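Local coordinates for protein dTDP Sugar Isomerase (Desulfovibrio desulfuricans subsp. desulfuricans str. G20, PDB 3EJK) that probably catalyses the 3,5-epimerisation of dTDP-4-dehydro-6-deoxy-glucose to dTDP-4-dehydro-rhamnose, a step in making activated L-rhamnose, at residues Trp68-Leu73 / Gln121-Phe126; Val88-Arg93 / Phe158-Trp163. All blocks are in the same frame, centred on the assembly; numbering follows the deposited sequence.

Contact 1 (Trp68-Leu73 / Gln121-Phe126); sequences WKRHSL and QVWYGF. With CIT (citric acid), chain C.
His71 and Tyr124, from antiparallel strands 65-71 and 123-128, take hold of one carboxylate of a bound citrate. Tyr124 OH donates to citrate O1 at 2.6 Å, and His71 NE2 donates to O2 of the same group at 2.7 Å; the acid lies at the edge of both rings. Lys69 NZ bonds to O6 of a second carboxylate, its chain bent at chi2 and chi4. Its CB lies over the Tyr124 face, 4.0 Å from the ring centroid, a CH-pi contact. Tyr124 shares that sheet face: chi1 of 59° sets CG between backbone N and carbonyl carbon, the ring under Lys69 CB.

Behind this shell, Lys69 and Tyr124 form a hydrogen-bonded antiparallel pair. Past it the strands part enough for a water to bridge His71 N and Val122 O, and Gln121 N then closes on His71 O at 2.7 Å. Arg70 and Trp123 occupy the other sheet face: the arginine CB sits 3.7 Å from the centroid of the six-membered ring, and its guanidinium lies 20° from parallel to the indole, while NH2 makes a salt bridge to Glu150. A hydrogen bond between His71 ND1 and Glu148 limits the imidazole's rotation. Citrate probably came from the crystallisation liquor; Tyr56, Ser58 and Lys66 complete its site, and together they help line a polar pocket suited to anions, consistent with this epimerase family's sugar-nucleotide site.

Contact 2 (Val88-Arg93 / Phe158-Trp163); sequences VLYDGR and FIPFSW
Val88 plants its CG2 methyl over the centre of the Phe161 ring, 3.7 Å from the centroid and 11° off the ring normal, a CH-pi contact made almost straight down the normal. The same methyl also reaches Trp163 CH2 at 3.9 Å, meeting that indole obliquely. Phe161 and Trp163 are themselves turned against each other: Phe161 CE2 stands over the centre of the indole, while Trp163 CD2 lies in the plane of the phenyl ring at its edge, as in a T-shaped contact. Val88 CG2 therefore fits into the angle between two aromatic planes.

Two residues along strand 84-90, Tyr90 repeats the theme with the roles exchanged. Here the strand supplies the ring, and Pro160 CD lies over its face, 3.5 Å from the centroid, the two side chains crossing at about a right angle. A chi1 of 169° puts Tyr90 CG anti to its backbone N, with the ring under Pro160. Separately, Ile159 CG2 packs against Tyr90 CB at 3.8 Å. Pro160 is the centre of an inverse gamma turn, closed by Phe161 N bonding to Ile159 O, a kink that separates the Pro160 and Phe161 contacts. Ile159 and Trp163 also pack on Trp68 of strand 65-71.

No hydrogen bond crosses between the segments. Between them, loop 158-163 is held by dispersion and CH-pi contacts, covering the sheet face of buried Val88 and only partly buried Tyr90.

Overall arrangement
The two contacts have centres about 9 Å apart and share the five-stranded antiparallel sheet, on the same side of the chain's centre. In chain order the segments alternate: 68-73, 88-93, 121-126, 158-163. Strand 123-128 lies between 65-71 and 84-90, and backbone pairs Gly125 with Val88 and Trp123 with Tyr90 join contact 1 directly to contact 2. Trp68 and Trp163 also pack together, their planes at about 45°. One face of this sheet, bearing Lys69, His71 and Tyr124, lines the citrate-filled pocket; on the other, loop 158-163 packs on Trp68 and Trp123 through Ile159 and Trp163, so pocket and outer cover are built on the same strands.

Contact 1 (Trp68-Leu73 / Gln121-Phe126)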
loop_
_atom_site.group_PDB
_atom_site.type_symbol
_atom_site.label_atom_id
_atom_site.label_comp_id
_atom_site.label_asym_id
_atom_site.label_seq_id
_atom_site.Cartn_x
_atom_site.Cartn_y
_atom_site.Cartn_z
ATOM N N TRP A 68 19.787 1.627 9.613
ATOM C CA TRP A 68 19.562 2.855 8.879
ATOM C C TRP A 68 19.780 2.554 7.418
ATOM O O TRP A 68 20.547 1.662 7.065
ATOM C CB TRP A 68 20.594 3.912 9.253
ATOM C CG TRP A 68 20.533 4.396 10.660
ATOM C CD1 TRP A 68 21.240 3.928 11.717
ATOM C CD2 TRP A 68 19.721 5.459 11.154
ATOM N NE1 TRP A 68 20.913 4.626 12.854
ATOM C CE2 TRP A 68 19.975 5.571 12.534
ATOM C CE3 TRP A 68 18.781 6.314 10.568
ATOM C CZ2 TRP A 68 19.359 6.519 13.323
ATOM C CZ3 TRP A 68 18.174 7.253 11.347
ATOM C CH2 TRP A 68 18.463 7.359 12.713
ATOM N N LYS A 69 19.108 3.318 6.583
ATOM C CA LYS A 69 19.219 3.164 5.131
ATOM C C LYS A 69 19.429 4.508 4.456
ATOM O O LYS A 69 18.918 5.548 4.898
ATOM C CB LYS A 69 17.931 2.554 4.561
ATOM C CG LYS A 69 18.126 1.912 3.208
ATOM C CD LYS A 69 19.180 0.815 3.390
ATOM C CE LYS A 69 19.013 -0.312 2.450
ATOM N NZ LYS A 69 17.934 -1.154 2.964
ATOM N N ARG A 70 20.106 4.411 3.321
ATOM C CA ARG A 70 20.421 5.528 2.435
ATOM C C ARG A 70 20.460 5.076 0.976
ATOM O O ARG A 70 20.957 3.997 0.674
ATOM C CB ARG A 70 21.792 6.141 2.825
ATOM C CG ARG A 70 22.103 7.385 2.043
ATOM C CD ARG A 70 23.191 8.227 2.641
ATOM N NE ARG A 70 24.495 7.619 2.547
ATOM C CZ ARG A 70 25.618 8.261 2.842
ATOM N NH1 ARG A 70 25.558 9.539 3.206
ATOM N NH2 ARG A 70 26.793 7.639 2.746
ATOM N N HIS A 71 19.901 5.892 0.088
ATOM C CA HIS A 71 19.948 5.632 -1.367
ATOM C C HIS A 71 20.699 6.747 -2.069
ATOM O O HIS A 71 20.581 7.918 -1.693
ATOM C CB HIS A 71 18.547 5.509 -1.973
ATOM C CG HIS A 71 17.838 4.254 -1.595
ATOM N ND1 HIS A 71 17.728 3.177 -2.449
ATOM C CD2 HIS A 71 17.226 3.893 -0.444
ATOM C CE1 HIS A 71 17.070 2.209 -1.837
ATOM N NE2 HIS A 71 16.735 2.627 -0.628
ATOM N N SER A 72 21.464 6.360 -3.086
ATOM C CA SER A 72 22.257 7.302 -3.895
ATOM C C SER A 72 21.450 8.202 -4.817
ATOM O O SER A 72 21.799 9.370 -5.002
ATOM C CB SER A 72 23.277 6.584 -4.774
ATOM O OG SER A 72 24.118 5.803 -3.988
ATOM N N LEU A 73 20.407 7.652 -5.423
ATOM C CA LEU A 73 19.590 8.430 -6.361
ATOM C C LEU A 73 18.122 8.455 -6.044
ATOM O O LEU A 73 17.427 9.413 -6.363
ATOM C CB LEU A 73 19.660 7.839 -7.758
ATOM C CG LEU A 73 20.860 7.996 -8.660
ATOM C CD1 LEU A 73 22.042 7.214 -8.136
ATOM C CD2 LEU A 73 20.396 7.508 -10.058
ATOM N N GLN A 121 20.274 10.391 -0.585
ATOM C CA GLN A 121 21.477 10.571 0.193
ATOM C C GLN A 121 21.217 11.083 1.602
ATOM O O GLN A 121 22.107 11.598 2.283
ATOM C CB GLN A 121 22.498 11.390 -0.600
ATOM C CG GLN A 121 22.972 10.622 -1.846
ATOM C CD GLN A 121 23.956 11.383 -2.717
ATOM O OE1 GLN A 121 24.548 12.369 -2.294
ATOM N NE2 GLN A 121 24.149 10.903 -3.944
ATOM N N VAL A 122 19.983 10.902 2.020
ATOM C CA VAL A 122 19.576 11.210 3.381
ATOM C C VAL A 122 19.328 9.873 4.067
ATOM O O VAL A 122 18.587 9.030 3.552
ATOM C CB VAL A 122 18.286 12.055 3.460
ATOM C CG1 VAL A 122 17.757 12.119 4.909
ATOM C CG2 VAL A 122 18.525 13.456 2.932
ATOM N N TRP A 123 19.982 9.672 5.203
ATOM C CA TRP A 123 19.793 8.456 5.999
ATOM C C TRP A 123 18.427 8.448 6.647
ATOM O O TRP A 123 17.931 9.475 7.124
ATOM C CB TRP A 123 20.824 8.333 7.114
ATOM C CG TRP A 123 22.237 8.059 6.684
ATOM C CD1 TRP A 123 23.255 8.970 6.588
ATOM C CD2 TRP A 123 22.802 6.792 6.345
ATOM N NE1 TRP A 123 24.417 8.345 6.191
ATOM C CE2 TRP A 123 24.162 7.007 6.030
ATOM C CE3 TRP A 123 22.290 5.494 6.261
ATOM C CZ2 TRP A 123 25.003 5.978 5.647
ATOM C CZ3 TRP A 123 23.138 4.476 5.874
ATOM C CH2 TRP A 123 24.463 4.723 5.557
ATOM N N TYR A 124 17.828 7.270 6.660
ATOM C CA TYR A 124 16.534 7.079 7.315
ATOM C C TYR A 124 16.415 5.777 8.102
ATOM O O TYR A 124 17.058 4.785 7.846
ATOM C CB TYR A 124 15.357 7.264 6.351
ATOM C CG TYR A 124 15.326 6.345 5.156
ATOM C CD1 TYR A 124 15.946 6.692 3.973
ATOM C CD2 TYR A 124 14.638 5.145 5.206
ATOM C CE1 TYR A 124 15.902 5.844 2.860
ATOM C CE2 TYR A 124 14.588 4.291 4.122
ATOM C CZ TYR A 124 15.216 4.644 2.947
ATOM O OH TYR A 124 15.164 3.789 1.858
ATOM N N GLY A 125 15.613 5.882 9.137
ATOM C CA GLY A 125 15.292 4.769 10.019
ATOM C C GLY A 125 13.885 4.961 10.548
ATOM O O GLY A 125 13.373 6.078 10.585
ATOM N N PHE A 126 13.253 3.867 10.936
ATOM C CA PHE A 126 11.903 3.959 11.492
ATOM C C PHE A 126 11.575 2.780 12.382
ATOM O O PHE A 126 12.184 1.710 12.284
ATOM C CB PHE A 126 10.850 4.138 10.385
ATOM C CG PHE A 126 10.907 3.091 9.296
ATOM C CD1 PHE A 126 10.229 1.905 9.419
ATOM C CD2 PHE A 126 11.641 3.311 8.141
ATOM C CE1 PHE A 126 10.263 0.952 8.414
ATOM C CE2 PHE A 126 11.694 2.368 7.144
ATOM C CZ PHE A 126 11.004 1.175 7.281
HETATM C C1 CIT C . 14.851 0.412 1.765
HETATM O O1 CIT C . 14.278 1.395 2.292
HETATM O O2 CIT C . 15.682 0.578 0.841
HETATM C C2 CIT C . 14.524 -0.989 2.196
HETATM C C3 CIT C . 13.731 -1.032 3.492
HETATM O O7 CIT C . 12.376 -0.531 3.266
HETATM C C4 CIT C . 13.781 -2.492 3.945
HETATM C C5 CIT C . 12.709 -2.840 4.931
HETATM O O3 CIT C . 11.773 -2.039 5.057
HETATM O O4 CIT C . 12.763 -3.916 5.594
HETATM C C6 CIT C . 14.380 -0.161 4.557
HETATM O O5 CIT C . 13.674 0.549 5.291
HETATM O O6 CIT C . 15.614 -0.142 4.708
HETATM O O HOH W 1 18.317 8.110 0.994
#

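Contact 2 (Val88-Arg93 / Phe158-Trp163)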
loop_
_atom_site.group_PDB
_atom_site.type_symbol
_atom_site.label_atom_id
_atom_site.label_comp_id
_atom_site.label_asym_id
_atom_site.label_seq_id
_atom_site.Cartn_x
_atom_site.Cartn_y
_atom_site.Cartn_z
ATOM N N VAL A 88 13.018 8.790 11.634
ATOM C CA VAL A 88 14.082 9.747 11.861
ATOM C C VAL A 88 14.925 9.857 10.609
ATOM O O VAL A 88 15.320 8.858 10.007
ATOM C CB VAL A 88 14.991 9.394 13.040
ATOM C CG1 VAL A 88 16.169 10.367 13.093
ATOM C CG2 VAL A 88 14.219 9.388 14.370
ATOM N N LEU A 89 15.188 11.100 10.231
ATOM C CA LEU A 89 16.003 11.419 9.053
ATOM C C LEU A 89 17.262 12.113 9.531
ATOM O O LEU A 89 17.223 12.889 10.464
ATOM C CB LEU A 89 15.248 12.351 8.086
ATOM C CG LEU A 89 13.860 11.910 7.595
ATOM C CD1 LEU A 89 13.412 12.859 6.479
ATOM C CD2 LEU A 89 13.925 10.511 7.096
ATOM N N TYR A 90 18.380 11.760 8.909
ATOM C CA TYR A 90 19.691 12.353 9.214
ATOM C C TYR A 90 20.405 12.782 7.946
ATOM O O TYR A 90 20.672 11.976 7.056
ATOM C CB TYR A 90 20.584 11.405 9.997
ATOM C CG TYR A 90 21.999 11.930 10.073
ATOM C CD1 TYR A 90 22.278 13.115 10.735
ATOM C CD2 TYR A 90 23.047 11.249 9.470
ATOM C CE1 TYR A 90 23.550 13.614 10.788
ATOM C CE2 TYR A 90 24.328 11.737 9.543
ATOM C CZ TYR A 90 24.570 12.913 10.195
ATOM O OH TYR A 90 25.840 13.403 10.244
ATOM N N ASP A 91 20.676 14.076 7.883
ATOM C CA ASP A 91 21.325 14.685 6.712
ATOM C C ASP A 91 22.844 14.559 6.755
ATOM O O ASP A 91 23.542 15.373 7.355
ATOM C CB ASP A 91 20.921 16.147 6.594
ATOM C CG ASP A 91 21.235 16.731 5.242
ATOM O OD1 ASP A 91 22.012 16.105 4.481
ATOM O OD2 ASP A 91 20.697 17.826 4.954
ATOM N N GLY A 92 23.325 13.533 6.069
ATOM C CA GLY A 92 24.753 13.252 5.977
ATOM C C GLY A 92 25.400 13.911 4.771
ATOM O O GLY A 92 26.583 13.720 4.498
ATOM N N ARG A 93 24.623 14.719 4.070
ATOM C CA ARG A 93 25.114 15.414 2.854
ATOM C C ARG A 93 26.036 16.558 3.232
ATOM O O ARG A 93 25.634 17.551 3.832
ATOM C CB ARG A 93 23.950 15.896 1.996
ATOM C CG ARG A 93 23.083 14.772 1.509
ATOM C CD ARG A 93 21.791 15.270 0.889
ATOM N NE ARG A 93 20.993 16.010 1.856
ATOM C CZ ARG A 93 19.783 16.475 1.598
ATOM N NH1 ARG A 93 19.261 16.222 0.431
ATOM N NH2 ARG A 93 19.075 17.142 2.504
ATOM N N PHE A 158 27.857 7.153 14.014
ATOM C CA PHE A 158 28.044 8.345 13.147
ATOM C C PHE A 158 26.694 8.964 12.757
ATOM O O PHE A 158 26.631 10.055 12.207
ATOM C CB PHE A 158 28.929 8.056 11.915
ATOM C CG PHE A 158 28.294 7.168 10.899
ATOM C CD1 PHE A 158 28.384 5.800 11.004
ATOM C CD2 PHE A 158 27.591 7.710 9.848
ATOM C CE1 PHE A 158 27.789 4.991 10.080
ATOM C CE2 PHE A 158 26.988 6.903 8.924
ATOM C CZ PHE A 158 27.088 5.543 9.040
ATOM N N ILE A 159 25.613 8.263 13.083
ATOM C CA ILE A 159 24.259 8.773 12.823
ATOM C C ILE A 159 23.711 9.168 14.207
ATOM O O ILE A 159 23.391 8.296 15.027
ATOM C CB ILE A 159 23.387 7.754 12.073
ATOM C CG1 ILE A 159 24.041 7.411 10.726
ATOM C CG2 ILE A 159 21.964 8.326 11.820
ATOM C CD1 ILE A 159 23.257 6.409 9.880
ATOM N N PRO A 160 23.605 10.489 14.469
ATOM C CA PRO A 160 23.363 11.014 15.824
ATOM C C PRO A 160 21.981 10.879 16.419
ATOM O O PRO A 160 21.421 11.845 16.932
ATOM C CB PRO A 160 23.748 12.478 15.693
ATOM C CG PRO A 160 23.354 12.786 14.291
ATOM C CD PRO A 160 23.814 11.589 13.514
ATOM N N PHE A 161 21.455 9.665 16.349
ATOM C CA PHE A 161 20.187 9.364 16.996
ATOM C C PHE A 161 20.184 7.968 17.596
ATOM O O PHE A 161 20.476 6.988 16.919
ATOM C CB PHE A 161 19.006 9.501 16.028
ATOM C CG PHE A 161 17.677 9.236 16.680
ATOM C CD1 PHE A 161 17.018 10.238 17.347
ATOM C CD2 PHE A 161 17.100 7.976 16.641
ATOM C CE1 PHE A 161 15.792 10.000 17.967
ATOM C CE2 PHE A 161 15.883 7.726 17.260
ATOM C CZ PHE A 161 15.227 8.753 17.929
ATOM N N SER A 162 19.778 7.904 18.856
ATOM C CA SER A 162 19.736 6.645 19.602
ATOM C C SER A 162 18.370 5.984 19.618
ATOM O O SER A 162 17.479 6.371 20.352
ATOM C CB SER A 162 20.186 6.869 21.039
ATOM O OG SER A 162 20.125 5.669 21.773
ATOM N N TRP A 163 18.229 4.950 18.817
ATOM C CA TRP A 163 16.980 4.205 18.778
ATOM C C TRP A 163 16.745 3.529 20.096
ATOM O O TRP A 163 15.613 3.328 20.509
ATOM C CB TRP A 163 16.963 3.153 17.669
ATOM C CG TRP A 163 16.679 3.767 16.389
ATOM C CD1 TRP A 163 17.541 3.954 15.359
ATOM C CD2 TRP A 163 15.438 4.346 15.991
ATOM N NE1 TRP A 163 16.905 4.596 14.331
ATOM C CE2 TRP A 163 15.613 4.855 14.696
ATOM C CE3 TRP A 163 14.193 4.490 16.608
ATOM C CZ2 TRP A 163 14.598 5.499 14.006
ATOM C CZ3 TRP A 163 13.182 5.130 15.912
ATOM C CH2 TRP A 163 13.392 5.626 14.630
#